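Local coordinates for protein erythropoietin (Homo sapiens, PDB 1EER) that regulates red blood cell production as a secreted hormone, binding and dimerising its receptor to activate JAK2 and downstream STAT signalling, at residues 55-67 against 109-122. The protein carries 5 engineered substitutions. Residues are numbered along the deposited sequence; the frame is centred on the assembly and turned at random.
Sequences EVGQQAVEVWQGL and LRALGAQKEAISNS. Engineered in segment 109-122: Asn-121 (natural residue Pro), Ser-122 (natural residue Pro).
The indole of Trp-64 lies as a knob among Leu-109, Ala-114, Gln-115 and Ala-118. With CG anti to the backbone N (chi1 -178°), the ring is laid along the start of helix 114-120, and Gln-115 CB stands over one face, 3.5 Å from the six-membered ring centroid, in a CH-pi contact. Leu-109 CB meets the ring edge at CZ3, in plane, while Ala-118 CB packs on Trp-64 CB at 3.7 Å. Deeper in, Leu-109 CD2 touches Val-63 CG1 and meets Leu-67 CD2 tip to tip, a tight 3.4 Å. Where the helices come nearest, the CA atoms of Val-61 and Ala-118 approach to 3.9 Å.

Toward solvent, an in-plane water at the indole edge accepts from both Trp-64 NE1 (2.9 Å) and Gln-115 NE2 (2.6 Å), bridging the ring to an amide beyond its rim, turned 52° from the ring plane. Arg-110 NE gives a weak bond to Gln-115 OE1. At the other end, Glu-117 sets OE1 against Ala-60 CB and OE2 against Gly-57 CA. The engineered Asn-121 packs CB on Val-61 CG2 (3.5 Å), and the engineered Ser-122 donates weakly from OG to Gln-65 OE1.

A Schellman motif at Gly-113, which also takes the N-cap position of helix 114-120, turns the chain. The axis of 114-120 thereby crosses that of 56-67, the first turns of helix 56-82, at -108°, at the end of the four-helix cytokine bundle.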
# COMPACT_ATOMS: atom_id res chain seq x y z
N GLU A 55 -4.33 22.28 -16.29
CA GLU A 55 -5.60 21.69 -16.70
C GLU A 55 -5.60 20.27 -16.16
O GLU A 55 -4.63 19.53 -16.36
CB GLU A 55 -5.72 21.69 -18.22
CG GLU A 55 -7.15 21.65 -18.75
CD GLU A 55 -7.21 21.26 -20.21
OE1 GLU A 55 -6.16 21.32 -20.90
OE2 GLU A 55 -8.31 20.89 -20.69
N VAL A 56 -6.67 19.87 -15.48
CA VAL A 56 -6.75 18.53 -14.89
C VAL A 56 -6.55 17.43 -15.93
O VAL A 56 -5.92 16.41 -15.65
CB VAL A 56 -8.10 18.32 -14.18
CG1 VAL A 56 -8.08 17.00 -13.43
CG2 VAL A 56 -8.37 19.47 -13.22
N GLY A 57 -7.07 17.66 -17.12
CA GLY A 57 -6.92 16.68 -18.18
C GLY A 57 -5.47 16.33 -18.45
O GLY A 57 -5.17 15.21 -18.87
N GLN A 58 -4.58 17.29 -18.23
CA GLN A 58 -3.15 17.08 -18.42
C GLN A 58 -2.59 16.09 -17.40
O GLN A 58 -1.56 15.45 -17.63
CB GLN A 58 -2.40 18.42 -18.33
CG GLN A 58 -0.88 18.32 -18.48
CD GLN A 58 -0.45 17.67 -19.79
OE1 GLN A 58 -1.17 17.73 -20.80
NE2 GLN A 58 0.73 17.04 -19.79
N GLN A 59 -3.27 15.96 -16.26
CA GLN A 59 -2.81 15.00 -15.27
C GLN A 59 -2.96 13.62 -15.94
O GLN A 59 -2.07 12.77 -15.86
CB GLN A 59 -3.68 15.08 -14.01
CG GLN A 59 -3.73 16.45 -13.35
CD GLN A 59 -4.54 16.45 -12.06
OE1 GLN A 59 -5.09 15.42 -11.66
NE2 GLN A 59 -4.63 17.60 -11.41
N ALA A 60 -4.09 13.42 -16.61
CA ALA A 60 -4.38 12.19 -17.33
C ALA A 60 -3.28 11.89 -18.34
O ALA A 60 -2.73 10.79 -18.37
CB ALA A 60 -5.73 12.30 -18.03
N VAL A 61 -2.95 12.89 -19.16
CA VAL A 61 -1.90 12.74 -20.17
C VAL A 61 -0.60 12.24 -19.55
O VAL A 61 -0.04 11.22 -19.96
CB VAL A 61 -1.61 14.09 -20.88
CG1 VAL A 61 -0.47 13.92 -21.89
CG2 VAL A 61 -2.86 14.60 -21.57
N GLU A 62 -0.13 12.96 -18.54
CA GLU A 62 1.10 12.59 -17.86
C GLU A 62 1.11 11.16 -17.32
O GLU A 62 2.03 10.39 -17.61
CB GLU A 62 1.37 13.55 -16.70
CG GLU A 62 2.21 14.75 -17.07
CD GLU A 62 2.53 15.62 -15.87
OE1 GLU A 62 2.97 15.07 -14.84
OE2 GLU A 62 2.33 16.85 -15.96
N VAL A 63 0.10 10.80 -16.54
CA VAL A 63 0.02 9.47 -15.94
C VAL A 63 -0.12 8.31 -16.94
O VAL A 63 0.62 7.32 -16.87
CB VAL A 63 -1.13 9.40 -14.90
CG1 VAL A 63 -1.31 7.98 -14.37
CG2 VAL A 63 -0.83 10.36 -13.75
N TRP A 64 -1.06 8.44 -17.86
CA TRP A 64 -1.29 7.40 -18.85
C TRP A 64 -0.05 7.14 -19.71
O TRP A 64 0.38 6.00 -19.86
CB TRP A 64 -2.48 7.76 -19.73
CG TRP A 64 -2.76 6.70 -20.72
CD1 TRP A 64 -2.49 6.73 -22.06
CD2 TRP A 64 -3.31 5.42 -20.45
NE1 TRP A 64 -2.82 5.53 -22.63
CE2 TRP A 64 -3.33 4.71 -21.67
CE3 TRP A 64 -3.78 4.79 -19.29
CZ2 TRP A 64 -3.81 3.40 -21.76
CZ3 TRP A 64 -4.26 3.48 -19.39
CH2 TRP A 64 -4.27 2.80 -20.62
N GLN A 65 0.52 8.19 -20.27
CA GLN A 65 1.70 8.01 -21.09
C GLN A 65 2.88 7.57 -20.24
O GLN A 65 3.62 6.67 -20.63
CB GLN A 65 2.03 9.29 -21.82
CG GLN A 65 1.03 9.63 -22.87
CD GLN A 65 1.36 10.92 -23.55
OE1 GLN A 65 0.48 11.61 -24.06
NE2 GLN A 65 2.63 11.27 -23.57
N GLY A 66 3.05 8.19 -19.08
CA GLY A 66 4.16 7.82 -18.22
C GLY A 66 4.12 6.35 -17.85
O GLY A 66 5.16 5.68 -17.84
N LEU A 67 2.93 5.86 -17.53
CA LEU A 67 2.72 4.46 -17.16
C LEU A 67 3.07 3.53 -18.32
O LEU A 67 3.63 2.46 -18.11
CB LEU A 67 1.27 4.24 -16.75
CG LEU A 67 0.94 2.97 -15.96
CD1 LEU A 67 1.54 3.07 -14.56
CD2 LEU A 67 -0.57 2.80 -15.91
N LEU A 109 -6.66 2.08 -14.91
CA LEU A 109 -6.63 3.49 -15.29
C LEU A 109 -7.56 3.83 -16.44
O LEU A 109 -8.26 4.84 -16.42
CB LEU A 109 -5.21 3.89 -15.69
CG LEU A 109 -4.57 5.02 -14.90
CD1 LEU A 109 -5.00 4.93 -13.45
CD2 LEU A 109 -3.07 4.90 -15.03
N ARG A 110 -7.55 2.97 -17.45
CA ARG A 110 -8.38 3.17 -18.63
C ARG A 110 -9.84 3.27 -18.23
O ARG A 110 -10.56 4.14 -18.69
CB ARG A 110 -8.19 2.01 -19.60
CG ARG A 110 -9.24 1.94 -20.69
CD ARG A 110 -8.94 0.80 -21.64
NE ARG A 110 -7.52 0.73 -21.96
CZ ARG A 110 -6.84 -0.40 -22.08
NH1 ARG A 110 -7.46 -1.56 -21.92
NH2 ARG A 110 -5.54 -0.37 -22.36
N ALA A 111 -10.27 2.36 -17.37
CA ALA A 111 -11.65 2.35 -16.91
C ALA A 111 -11.94 3.67 -16.24
O ALA A 111 -13.07 4.13 -16.24
CB ALA A 111 -11.87 1.21 -15.94
N LEU A 112 -10.90 4.27 -15.68
CA LEU A 112 -11.01 5.56 -15.01
C LEU A 112 -11.14 6.69 -16.04
O LEU A 112 -11.47 7.82 -15.69
CB LEU A 112 -9.78 5.80 -14.13
CG LEU A 112 -9.90 6.43 -12.74
CD1 LEU A 112 -8.69 7.30 -12.51
CD2 LEU A 112 -11.18 7.24 -12.60
N GLY A 113 -10.87 6.38 -17.30
CA GLY A 113 -10.99 7.38 -18.35
C GLY A 113 -9.68 8.03 -18.71
O GLY A 113 -9.64 8.94 -19.54
N ALA A 114 -8.60 7.54 -18.09
CA ALA A 114 -7.24 8.06 -18.30
C ALA A 114 -6.76 7.99 -19.74
O ALA A 114 -6.20 8.97 -20.25
CB ALA A 114 -6.27 7.31 -17.40
N GLN A 115 -6.95 6.85 -20.39
CA GLN A 115 -6.52 6.70 -21.77
C GLN A 115 -7.30 7.59 -22.73
O GLN A 115 -6.74 8.17 -23.65
CB GLN A 115 -6.63 5.25 -22.22
CG GLN A 115 -6.11 5.06 -23.63
CD GLN A 115 -6.27 3.65 -24.13
OE1 GLN A 115 -7.32 3.03 -23.94
NE2 GLN A 115 -5.23 3.14 -24.76
N LYS A 116 -8.61 7.69 -22.51
CA LYS A 116 -9.45 8.53 -23.35
C LYS A 116 -9.06 10.00 -23.22
O LYS A 116 -8.85 10.69 -24.22
CB LYS A 116 -10.92 8.36 -22.95
CG LYS A 116 -11.90 8.82 -24.01
CD LYS A 116 -12.69 10.02 -23.54
CE LYS A 116 -12.65 11.15 -24.56
NZ LYS A 116 -13.37 12.36 -24.08
N GLU A 117 -8.98 10.48 -21.98
CA GLU A 117 -8.62 11.87 -21.70
C GLU A 117 -7.22 12.19 -22.19
O GLU A 117 -6.98 13.24 -22.79
CB GLU A 117 -8.71 12.13 -20.19
CG GLU A 117 -9.58 13.34 -19.81
CD GLU A 117 -9.46 13.73 -18.33
OE1 GLU A 117 -8.93 12.93 -17.52
OE2 GLU A 117 -9.89 14.84 -17.98
N ALA A 118 -6.28 11.28 -21.94
CA ALA A 118 -4.90 11.48 -22.36
C ALA A 118 -4.75 11.62 -23.87
O ALA A 118 -3.96 12.44 -24.34
CB ALA A 118 -4.04 10.33 -21.85
N ILE A 119 -5.51 10.84 -24.65
CA ILE A 119 -5.41 10.91 -26.11
C ILE A 119 -5.99 12.19 -26.71
O ILE A 119 -5.48 12.71 -27.70
CB ILE A 119 -6.12 9.69 -26.80
CG1 ILE A 119 -5.30 8.41 -26.61
CG2 ILE A 119 -6.24 9.95 -28.30
CD1 ILE A 119 -5.77 7.23 -27.47
N SER A 120 -7.07 12.69 -26.11
CA SER A 120 -7.71 13.91 -26.59
C SER A 120 -6.96 15.16 -26.15
O SER A 120 -6.70 16.06 -26.95
CB SER A 120 -9.15 13.96 -26.09
OG SER A 120 -9.91 12.90 -26.64
N ASN A 121 -6.60 15.22 -24.87
CA ASN A 121 -5.87 16.35 -24.33
C ASN A 121 -4.49 16.43 -24.99
O ASN A 121 -3.78 17.43 -24.86
CB ASN A 121 -5.69 16.19 -22.81
CG ASN A 121 -6.35 17.31 -22.01
OD1 ASN A 121 -7.47 17.73 -22.29
ND2 ASN A 121 -5.63 17.81 -21.01
N SER A 122 -4.14 15.37 -25.71
CA SER A 122 -2.86 15.28 -26.39
C SER A 122 -3.01 15.14 -27.90
O SER A 122 -2.11 14.61 -28.55
CB SER A 122 -2.08 14.07 -25.87
OG SER A 122 -1.19 14.43 -24.83
O HOH W 1 -3.28 18.79 -21.83
O HOH W 2 -3.17 4.54 -25.36